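Local coordinates for C381 turret protein (Sulfolobus turreted icosahedral virus, PDB 4IND) that probably builds, as a pentamer of triple jelly-roll chains, the turrets on the capsid of this archaeal virus, at residues A14-K17 with Y18-L22; D29-V32 with N33-V37; G306-T309 with A310-Q313; S339-P342 with S343-I346. All coordinates share one frame; numbering follows the deposited sequence.

Contact 1 of 4, residues A14-K17 with Y18-L22; sequences AKVK and YYYKL
The hydroxyl of Tyr20 reaches back to the backbone of Lys17, a tyrosine corner where the chain enters the edge strand 19-21 of a jelly-roll sheet in the first domain. Among the polar contacts the direct one is nearly straight: Lys17 N donates to Tyr20 OH over 2.9 Å, with an N-H...O angle of 170°. A water carries the second link, lying in the plane of the ring at its edge, 2.6 Å from Tyr20 OH, and donating to Lys15 O. One phenol oxygen thus ties the ring's outer end to two backbone points of the incoming loop.

Packing contacts come from the same loop. Tyr20 CG stands anti to its own carbonyl carbon (chi1 -62°), which lays the ring across the Lys17 side chain at about a right angle. The methyl Val16 CG1 lies against the hydroxyl, 3.6 Å from Tyr20 OH. Beyond the segments, Phe31 meets the Tyr20 ring edge-to-face, while Lys15 NZ turns outward to a salt bridge with Asp27 of the third subunit. Over one ring face lies a CH-pi contact, with Lys17 CB 3.9 Å from the centroid of the Tyr20 ring and 22° off its normal.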
loop_
_atom_site.group_PDB
_atom_site.type_symbol
_atom_site.label_atom_id
_atom_site.label_comp_id
_atom_site.label_asym_id
_atom_site.label_seq_id
_atom_site.Cartn_x
_atom_site.Cartn_y
_atom_site.Cartn_z
ATOM N N ALA A 14 -20.396 3.666 -31.872
ATOM C CA ALA A 14 -20.336 4.534 -30.709
ATOM C C ALA A 14 -19.382 3.976 -29.661
ATOM O O ALA A 14 -19.236 2.763 -29.520
ATOM C CB ALA A 14 -21.741 4.736 -30.104
ATOM N N LYS A 15 -18.721 4.882 -28.947
ATOM C CA LYS A 15 -17.828 4.525 -27.854
ATOM C C LYS A 15 -18.589 3.741 -26.766
ATOM O O LYS A 15 -19.746 4.056 -26.441
ATOM C CB LYS A 15 -17.206 5.808 -27.298
ATOM C CG LYS A 15 -16.164 5.622 -26.229
ATOM C CD LYS A 15 -15.435 6.939 -25.922
ATOM C CE LYS A 15 -14.868 7.577 -27.193
ATOM N NZ LYS A 15 -13.766 8.584 -26.928
ATOM N N VAL A 16 -17.952 2.719 -26.191
ATOM C CA VAL A 16 -18.618 1.909 -25.147
ATOM C C VAL A 16 -18.540 2.680 -23.838
ATOM O O VAL A 16 -17.588 3.415 -23.621
ATOM C CB VAL A 16 -17.965 0.499 -24.990
ATOM C CG1 VAL A 16 -18.472 -0.218 -23.736
ATOM C CG2 VAL A 16 -18.249 -0.341 -26.219
ATOM N N LYS A 17 -19.548 2.528 -22.987
ATOM C CA LYS A 17 -19.587 3.156 -21.680
ATOM C C LYS A 17 -19.407 2.051 -20.644
ATOM O O LYS A 17 -19.682 0.891 -20.940
ATOM C CB LYS A 17 -20.963 3.795 -21.444
ATOM C CG LYS A 17 -21.392 4.848 -22.458
ATOM C CD LYS A 17 -22.730 5.464 -22.015
ATOM C CE LYS A 17 -23.253 6.483 -23.020
ATOM N NZ LYS A 17 -22.395 7.689 -23.141
ATOM N N TYR A 18 -18.981 2.413 -19.439
ATOM C CA TYR A 18 -18.860 1.427 -18.349
ATOM C C TYR A 18 -20.132 1.278 -17.534
ATOM O O TYR A 18 -20.242 0.399 -16.681
ATOM C CB TYR A 18 -17.670 1.744 -17.461
ATOM C CG TYR A 18 -16.349 1.589 -18.191
ATOM C CD1 TYR A 18 -15.656 0.392 -18.159
ATOM C CD2 TYR A 18 -15.812 2.630 -18.940
ATOM C CE1 TYR A 18 -14.449 0.237 -18.824
ATOM C CE2 TYR A 18 -14.616 2.483 -19.614
ATOM C CZ TYR A 18 -13.938 1.283 -19.553
ATOM O OH TYR A 18 -12.748 1.128 -20.212
ATOM N N TYR A 19 -21.098 2.142 -17.793
ATOM C CA TYR A 19 -22.388 2.050 -17.153
ATOM C C TYR A 19 -23.467 2.609 -18.075
ATOM O O TYR A 19 -23.283 3.678 -18.668
ATOM C CB TYR A 19 -22.405 2.811 -15.837
ATOM C CG TYR A 19 -23.799 2.781 -15.250
ATOM C CD1 TYR A 19 -24.257 1.660 -14.569
ATOM C CD2 TYR A 19 -24.659 3.859 -15.384
ATOM C CE1 TYR A 19 -25.543 1.619 -14.027
ATOM C CE2 TYR A 19 -25.945 3.826 -14.854
ATOM C CZ TYR A 19 -26.379 2.707 -14.173
ATOM O OH TYR A 19 -27.666 2.655 -13.661
ATOM N N TYR A 20 -24.571 1.873 -18.195
ATOM C CA TYR A 20 -25.722 2.282 -18.983
ATOM C C TYR A 20 -26.967 2.162 -18.128
ATOM O O TYR A 20 -27.189 1.125 -17.497
ATOM C CB TYR A 20 -25.943 1.347 -20.178
ATOM C CG TYR A 20 -24.829 1.294 -21.207
ATOM C CD1 TYR A 20 -24.907 2.040 -22.386
ATOM C CD2 TYR A 20 -23.735 0.465 -21.011
ATOM C CE1 TYR A 20 -23.890 1.984 -23.336
ATOM C CE2 TYR A 20 -22.703 0.405 -21.933
ATOM C CZ TYR A 20 -22.806 1.151 -23.113
ATOM O OH TYR A 20 -21.788 1.084 -24.020
ATOM N N LYS A 21 -27.784 3.204 -18.092
ATOM C CA LYS A 21 -29.145 3.030 -17.603
ATOM C C LYS A 21 -30.015 3.200 -18.829
ATOM O O LYS A 21 -30.088 4.286 -19.392
ATOM C CB LYS A 21 -29.513 4.071 -16.542
ATOM C CG LYS A 21 -30.872 3.725 -15.910
ATOM C CD LYS A 21 -31.154 4.524 -14.657
ATOM C CE LYS A 21 -32.451 4.036 -13.990
ATOM N NZ LYS A 21 -32.674 4.698 -12.653
ATOM N N LEU A 22 -30.670 2.130 -19.251
ATOM C CA LEU A 22 -31.239 2.105 -20.610
ATOM C C LEU A 22 -32.583 2.801 -20.719
ATOM O O LEU A 22 -33.142 2.959 -21.817
ATOM C CB LEU A 22 -31.269 0.664 -21.132
ATOM C CG LEU A 22 -29.856 0.086 -21.228
ATOM C CD1 LEU A 22 -29.906 -1.390 -21.578
ATOM C CD2 LEU A 22 -29.021 0.853 -22.265
HETATM O O HOH W 1 -21.983 2.697 -26.038
#

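Contact 2 of 4, residues D29-V32 with N33-V37; sequences DAFV and NSIFV
Two successive carbonyls, Ala30 O and Phe31 O, each take two hydrogen bonds from the residues that follow, at the C-terminal end of helix 25-31. Ala30 O accepts from Asn33 N at 2.9 Å and from Ser34 OG at 2.7 Å, the donors standing over opposite faces of the carbonyl plane. Ser34 OG can make that bond because it sits between its own backbone N and carbonyl carbon (chi1 54°), turned back toward the helix. Phe31 O receives Ile35 N at 3.2 Å and Phe36 N at 3.1 Å, again from opposite faces but each tilted only modestly from the plane; Ser34 N adds a weak third bond. Four firm donors and one weak one thus converge on two carbonyls as the chain turns toward strand 36-37.

The apolar part is built around the Phe31 ring. Phe31 CE1 meets Ile35 CD1 at 3.6 Å, and Phe31 CE2 meets Phe36 CD1 at 3.5 Å. The two phenyl planes, 30° apart, are nearly parallel but strongly displaced, with centroids 5.5 Å apart. Val32 lies alongside Phe36, with Val32 CG1 3.9 Å from Phe36 CD2.

Within the first jelly roll, Phe31 also packs on Ile69 and Phe36 on Ala67, both of strand 67-71, while Ile35 lies against Tyr20 of strand 19-21, so the helix end and the loop after it touch strands of both sheets.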
loop_
_atom_site.group_PDB
_atom_site.type_symbol
_atom_site.label_atom_id
_atom_site.label_comp_id
_atom_site.label_asym_id
_atom_site.label_seq_id
_atom_site.Cartn_x
_atom_site.Cartn_y
_atom_site.Cartn_z
ATOM N N ASP A 29 -29.342 4.988 -26.863
ATOM C CA ASP A 29 -28.854 5.283 -28.220
ATOM C C ASP A 29 -27.423 4.790 -28.427
ATOM O O ASP A 29 -27.086 4.248 -29.475
ATOM C CB ASP A 29 -28.921 6.779 -28.522
ATOM C CG ASP A 29 -30.339 7.301 -28.637
ATOM O OD1 ASP A 29 -31.309 6.498 -28.687
ATOM O OD2 ASP A 29 -30.481 8.546 -28.682
ATOM N N ALA A 30 -26.578 4.966 -27.414
ATOM C CA ALA A 30 -25.198 4.500 -27.517
ATOM C C ALA A 30 -25.160 2.969 -27.505
ATOM O O ALA A 30 -24.486 2.358 -28.323
ATOM C CB ALA A 30 -24.367 5.070 -26.391
ATOM N N PHE A 31 -25.894 2.372 -26.562
ATOM C CA PHE A 31 -25.964 0.924 -26.362
ATOM C C PHE A 31 -26.280 0.178 -27.658
ATOM O O PHE A 31 -25.630 -0.812 -27.996
ATOM C CB PHE A 31 -27.031 0.635 -25.280
ATOM C CG PHE A 31 -27.080 -0.796 -24.802
ATOM C CD1 PHE A 31 -26.091 -1.298 -23.971
ATOM C CD2 PHE A 31 -28.184 -1.608 -25.104
ATOM C CE1 PHE A 31 -26.168 -2.620 -23.480
ATOM C CE2 PHE A 31 -28.265 -2.910 -24.640
ATOM C CZ PHE A 31 -27.262 -3.425 -23.829
ATOM N N VAL A 32 -27.267 0.659 -28.395
ATOM C CA VAL A 32 -27.696 -0.009 -29.622
ATOM C C VAL A 32 -26.927 0.478 -30.878
ATOM O O VAL A 32 -27.317 0.207 -32.006
ATOM C CB VAL A 32 -29.224 0.093 -29.803
ATOM C CG1 VAL A 32 -29.920 -0.419 -28.555
ATOM C CG2 VAL A 32 -29.654 1.550 -30.126
ATOM N N ASN A 33 -25.833 1.212 -30.662
ATOM C CA ASN A 33 -24.890 1.545 -31.739
ATOM C C ASN A 33 -23.475 1.183 -31.263
ATOM O O ASN A 33 -22.495 1.850 -31.603
ATOM C CB ASN A 33 -24.976 3.031 -32.081
ATOM C CG ASN A 33 -24.166 3.411 -33.328
ATOM O OD1 ASN A 33 -23.778 2.559 -34.139
ATOM N ND2 ASN A 33 -23.920 4.709 -33.489
ATOM N N SER A 34 -23.373 0.129 -30.469
ATOM C CA SER A 34 -22.049 -0.284 -30.000
ATOM C C SER A 34 -21.983 -1.741 -29.623
ATOM O O SER A 34 -21.157 -2.483 -30.156
ATOM C CB SER A 34 -21.605 0.589 -28.818
ATOM O OG SER A 34 -22.587 0.580 -27.804
ATOM N N ILE A 35 -22.847 -2.162 -28.702
ATOM C CA ILE A 35 -22.718 -3.504 -28.131
ATOM C C ILE A 35 -23.985 -4.374 -28.143
ATOM O O ILE A 35 -23.935 -5.542 -27.794
ATOM C CB ILE A 35 -22.145 -3.450 -26.707
ATOM C CG1 ILE A 35 -23.098 -2.740 -25.745
ATOM C CG2 ILE A 35 -20.778 -2.762 -26.709
ATOM C CD1 ILE A 35 -22.611 -2.748 -24.274
ATOM N N PHE A 36 -25.109 -3.807 -28.566
ATOM C CA PHE A 36 -26.355 -4.569 -28.603
ATOM C C PHE A 36 -26.647 -5.118 -29.998
ATOM O O PHE A 36 -26.571 -4.384 -30.983
ATOM C CB PHE A 36 -27.532 -3.723 -28.074
ATOM C CG PHE A 36 -28.840 -4.478 -27.995
ATOM C CD1 PHE A 36 -29.094 -5.344 -26.941
ATOM C CD2 PHE A 36 -29.811 -4.302 -28.966
ATOM C CE1 PHE A 36 -30.295 -6.035 -26.860
ATOM C CE2 PHE A 36 -31.022 -4.982 -28.907
ATOM C CZ PHE A 36 -31.271 -5.848 -27.846
ATOM N N VAL A 37 -26.978 -6.407 -30.070
ATOM C CA VAL A 37 -27.251 -7.087 -31.324
ATOM C C VAL A 37 -28.712 -7.496 -31.307
ATOM O O VAL A 37 -29.161 -8.171 -30.383
ATOM C CB VAL A 37 -26.357 -8.346 -31.493
ATOM C CG1 VAL A 37 -26.597 -9.014 -32.848
ATOM C CG2 VAL A 37 -24.883 -7.987 -31.296
HETATM O O HOH W 2 -28.360 -2.503 -32.326
#

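Contact 3 of 4, residues G306-T309 with A310-Q313; sequences GLTT and AVTQ
Val311 N donates to Thr308 O over 2.9 Å, the shortest hydrogen bond of this turn, with an N-H...O angle of 164° and the donor well above the carbonyl plane. A second bond braces the same corner from the side chain: Ala310 N reaches Thr308 OG1 at 3.1 Å, less straight, at 146°. With its hydroxyl between the backbone N and the carbonyl carbon (chi1 68°), Thr308 holds OG1 over the following peptides, where it also lies 3.3 Å from Ala310 CB. Thr308 therefore supplies both acceptors, one from its backbone and one from its side chain.

The first bond closes a type I beta turn from Thr308 to Val311; the second makes an ST turn, in which the threonine hydroxyl takes the N-H two residues on. The turn leads from strand 295-305 of one sheet of the third jelly roll into strand 311-319 of the other.

On the apolar side, Leu307 and Val311 cross at about a right angle, and Leu307 CD2 touches Val311 CG1 at 3.8 Å. Both side chains continue onto Ile367 of strand 365-377. Farther on, the backbones of Thr312 and Gln313 both bond to Asn357, the pairing of a classic beta bulge.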
loop_
_atom_site.group_PDB
_atom_site.type_symbol
_atom_site.label_atom_id
_atom_site.label_comp_id
_atom_site.label_asym_id
_atom_site.label_seq_id
_atom_site.Cartn_x
_atom_site.Cartn_y
_atom_site.Cartn_z
ATOM N N GLY A 306 17.162 -40.548 19.236
ATOM C CA GLY A 306 17.422 -41.955 19.006
ATOM C C GLY A 306 18.532 -42.190 18.006
ATOM O O GLY A 306 18.807 -43.331 17.641
ATOM N N LEU A 307 19.169 -41.114 17.549
ATOM C CA LEU A 307 20.298 -41.246 16.632
ATOM C C LEU A 307 21.472 -41.956 17.294
ATOM O O LEU A 307 21.854 -41.619 18.408
ATOM C CB LEU A 307 20.751 -39.880 16.133
ATOM C CG LEU A 307 19.815 -39.215 15.129
ATOM C CD1 LEU A 307 20.389 -37.886 14.651
ATOM C CD2 LEU A 307 19.545 -40.152 13.963
ATOM N N THR A 308 22.030 -42.941 16.597
ATOM C CA THR A 308 23.253 -43.614 17.015
ATOM C C THR A 308 24.142 -43.786 15.797
ATOM O O THR A 308 23.746 -43.457 14.677
ATOM C CB THR A 308 22.973 -45.006 17.620
ATOM O OG1 THR A 308 22.505 -45.894 16.597
ATOM C CG2 THR A 308 21.934 -44.916 18.728
ATOM N N THR A 309 25.337 -44.316 16.015
ATOM C CA THR A 309 26.257 -44.589 14.921
ATOM C C THR A 309 25.689 -45.641 13.974
ATOM O O THR A 309 26.196 -45.834 12.871
ATOM C CB THR A 309 27.631 -45.040 15.443
ATOM O OG1 THR A 309 27.464 -46.159 16.318
ATOM C CG2 THR A 309 28.296 -43.916 16.210
ATOM N N ALA A 310 24.622 -46.307 14.406
ATOM C CA ALA A 310 23.932 -47.287 13.569
ATOM C C ALA A 310 23.044 -46.631 12.510
ATOM O O ALA A 310 22.565 -47.308 11.606
ATOM C CB ALA A 310 23.116 -48.243 14.424
ATOM N N VAL A 311 22.827 -45.321 12.628
ATOM C CA VAL A 311 22.051 -44.565 11.643
ATOM C C VAL A 311 22.997 -43.865 10.676
ATOM O O VAL A 311 23.828 -43.060 11.089
ATOM C CB VAL A 311 21.143 -43.511 12.319
ATOM C CG1 VAL A 311 20.226 -42.832 11.286
ATOM C CG2 VAL A 311 20.325 -44.148 13.425
ATOM N N THR A 312 22.866 -44.178 9.392
ATOM C CA THR A 312 23.771 -43.665 8.365
ATOM C C THR A 312 23.169 -42.516 7.567
ATOM O O THR A 312 23.888 -41.741 6.936
ATOM C CB THR A 312 24.149 -44.770 7.378
ATOM O OG1 THR A 312 22.961 -45.282 6.757
ATOM C CG2 THR A 312 24.871 -45.901 8.096
ATOM N N GLN A 313 21.846 -42.423 7.581
ATOM C CA GLN A 313 21.171 -41.348 6.877
ATOM C C GLN A 313 19.937 -40.907 7.630
ATOM O O GLN A 313 19.158 -41.726 8.103
ATOM C CB GLN A 313 20.783 -41.768 5.457
ATOM C CG GLN A 313 20.005 -40.686 4.696
ATOM C CD GLN A 313 19.544 -41.138 3.318
ATOM O OE1 GLN A 313 19.362 -42.334 3.068
ATOM N NE2 GLN A 313 19.353 -40.178 2.413
#

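Contact 4 of 4, residues S339-P342 with S343-I346; sequences STPP and SWDI
Trp344 lies against Thr340 and Pro341 across a type I beta turn from Pro341 to Trp344, in the loop that leads to the edge strand 346-349 of the third jelly roll. Trp344 CB starts over the turn, 3.2 Å from Pro341 O and 3.9 Å from Pro341 CD. CG stands anti to the backbone N (chi1 -169°), which swings the indole back over the residues before the turn; there it meets Thr340 CB. Farther out, the ring-fusion carbon Trp344 CD2 is 3.5 Å from Thr340 CG2, and CE2 is nearly as near to that methyl. Trp344 CE3 passes beside Thr340 OG1, 3.6 Å away, a hydroxyl hydrogen-bonded to Ala302 N. CZ2, CZ3 and CH2 complete the ring beneath the same methyl, while on the pyrrole side NE1 finds its hydrogen-bond acceptor in Val330 O of strand 328-332.

The indole is thus clamped flat: on the face opposite the threonine lies Ile346 CG1, offset toward the rim, and Trp331 meets the indole edge-to-face. The turn itself is closed by Trp344 N, which donates to Pro341 O at 3.1 Å, and a water donates to both Pro342 O and Trp344 O. The outer side of the loop belongs to the assembly: Ser343 OG bonds Lys300 O of the third subunit, and Pro342 packs on Pro342 of two neighbouring subunits. Over the centre of the six-membered ring, Thr340 CG2 makes a CH-pi contact 3.5 Å from the Trp344 centroid, only 13° off the normal.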
loop_
_atom_site.group_PDB
_atom_site.type_symbol
_atom_site.label_atom_id
_atom_site.label_comp_id
_atom_site.label_asym_id
_atom_site.label_seq_id
_atom_site.Cartn_x
_atom_site.Cartn_y
_atom_site.Cartn_z
ATOM N N SER A 339 19.185 -31.330 16.112
ATOM C CA SER A 339 18.094 -30.365 16.054
ATOM C C SER A 339 18.427 -29.137 15.202
ATOM O O SER A 339 19.595 -28.790 15.016
ATOM C CB SER A 339 17.642 -29.979 17.467
ATOM O OG SER A 339 18.638 -29.260 18.130
ATOM N N THR A 340 17.390 -28.500 14.673
ATOM C CA THR A 340 17.572 -27.370 13.768
ATOM C C THR A 340 17.913 -26.103 14.549
ATOM O O THR A 340 17.448 -25.918 15.671
ATOM C CB THR A 340 16.316 -27.138 12.939
ATOM O OG1 THR A 340 15.207 -26.939 13.818
ATOM C CG2 THR A 340 16.040 -28.343 12.044
ATOM N N PRO A 341 18.720 -25.217 13.941
ATOM C CA PRO A 341 19.143 -23.967 14.589
ATOM C C PRO A 341 18.043 -22.908 14.619
ATOM O O PRO A 341 17.048 -23.009 13.905
ATOM C CB PRO A 341 20.324 -23.510 13.724
ATOM C CG PRO A 341 20.029 -24.069 12.368
ATOM C CD PRO A 341 19.323 -25.388 12.605
ATOM N N PRO A 342 18.224 -21.878 15.456
ATOM C CA PRO A 342 17.215 -20.826 15.598
ATOM C C PRO A 342 16.787 -20.161 14.280
ATOM O O PRO A 342 15.614 -19.798 14.138
ATOM C CB PRO A 342 17.910 -19.809 16.509
ATOM C CG PRO A 342 18.855 -20.648 17.341
ATOM C CD PRO A 342 19.366 -21.688 16.376
ATOM N N SER A 343 17.707 -20.003 13.337
ATOM C CA SER A 343 17.385 -19.285 12.090
ATOM C C SER A 343 16.703 -20.165 11.035
ATOM O O SER A 343 16.315 -19.686 9.971
ATOM C CB SER A 343 18.642 -18.671 11.508
ATOM O OG SER A 343 19.535 -19.689 11.116
ATOM N N TRP A 344 16.561 -21.450 11.329
ATOM C CA TRP A 344 15.993 -22.399 10.381
ATOM C C TRP A 344 14.509 -22.176 10.278
ATOM O O TRP A 344 13.791 -22.226 11.276
ATOM C CB TRP A 344 16.253 -23.810 10.877
ATOM C CG TRP A 344 15.979 -24.940 9.913
ATOM C CD1 TRP A 344 16.803 -25.393 8.921
ATOM C CD2 TRP A 344 14.842 -25.816 9.924
ATOM N NE1 TRP A 344 16.230 -26.479 8.293
ATOM C CE2 TRP A 344 15.029 -26.772 8.909
ATOM C CE3 TRP A 344 13.671 -25.881 10.696
ATOM C CZ2 TRP A 344 14.094 -27.769 8.626
ATOM C CZ3 TRP A 344 12.747 -26.877 10.437
ATOM C CH2 TRP A 344 12.961 -27.807 9.407
ATOM N N ASP A 345 14.057 -21.936 9.056
ATOM C CA ASP A 345 12.678 -21.572 8.780
ATOM C C ASP A 345 12.445 -21.950 7.316
ATOM O O ASP A 345 13.103 -21.414 6.420
ATOM C CB ASP A 345 12.517 -20.062 9.011
ATOM C CG ASP A 345 11.129 -19.553 8.674
ATOM O OD1 ASP A 345 10.143 -20.238 9.012
ATOM O OD2 ASP A 345 11.025 -18.458 8.079
ATOM N N ILE A 346 11.554 -22.908 7.071
ATOM C CA ILE A 346 11.332 -23.383 5.711
ATOM C C ILE A 346 9.967 -22.928 5.237
ATOM O O ILE A 346 8.937 -23.384 5.761
ATOM C CB ILE A 346 11.406 -24.923 5.617
ATOM C CG1 ILE A 346 12.647 -25.449 6.324
ATOM C CG2 ILE A 346 11.384 -25.378 4.151
ATOM C CD1 ILE A 346 13.974 -24.943 5.746
HETATM O O HOH W 3 13.585 -19.297 12.690
#

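From the N terminus the four contacts come in series, none nested or crossed. Contact 1 closes the loop that feeds strand 19-21, and contact 2, after helix 25-31, closes the exit toward strand 36-37. These two touch: Ala14 N probably bonds Asn33 O at 2.8 Å, joining the loop before strand 19-21 to that after helix 25-31, while Leu22 packs on Phe31 of the helix. The other pair lies at the far end of the chain, in the nucleoplasmin-like third domain. Contact 3 carries the chain from one sheet to the other, and contact 4 leads back into edge strand 346-349; their nearest atoms are about 7 Å apart. Contacts 1, 2 and 4 all reach the third subunit.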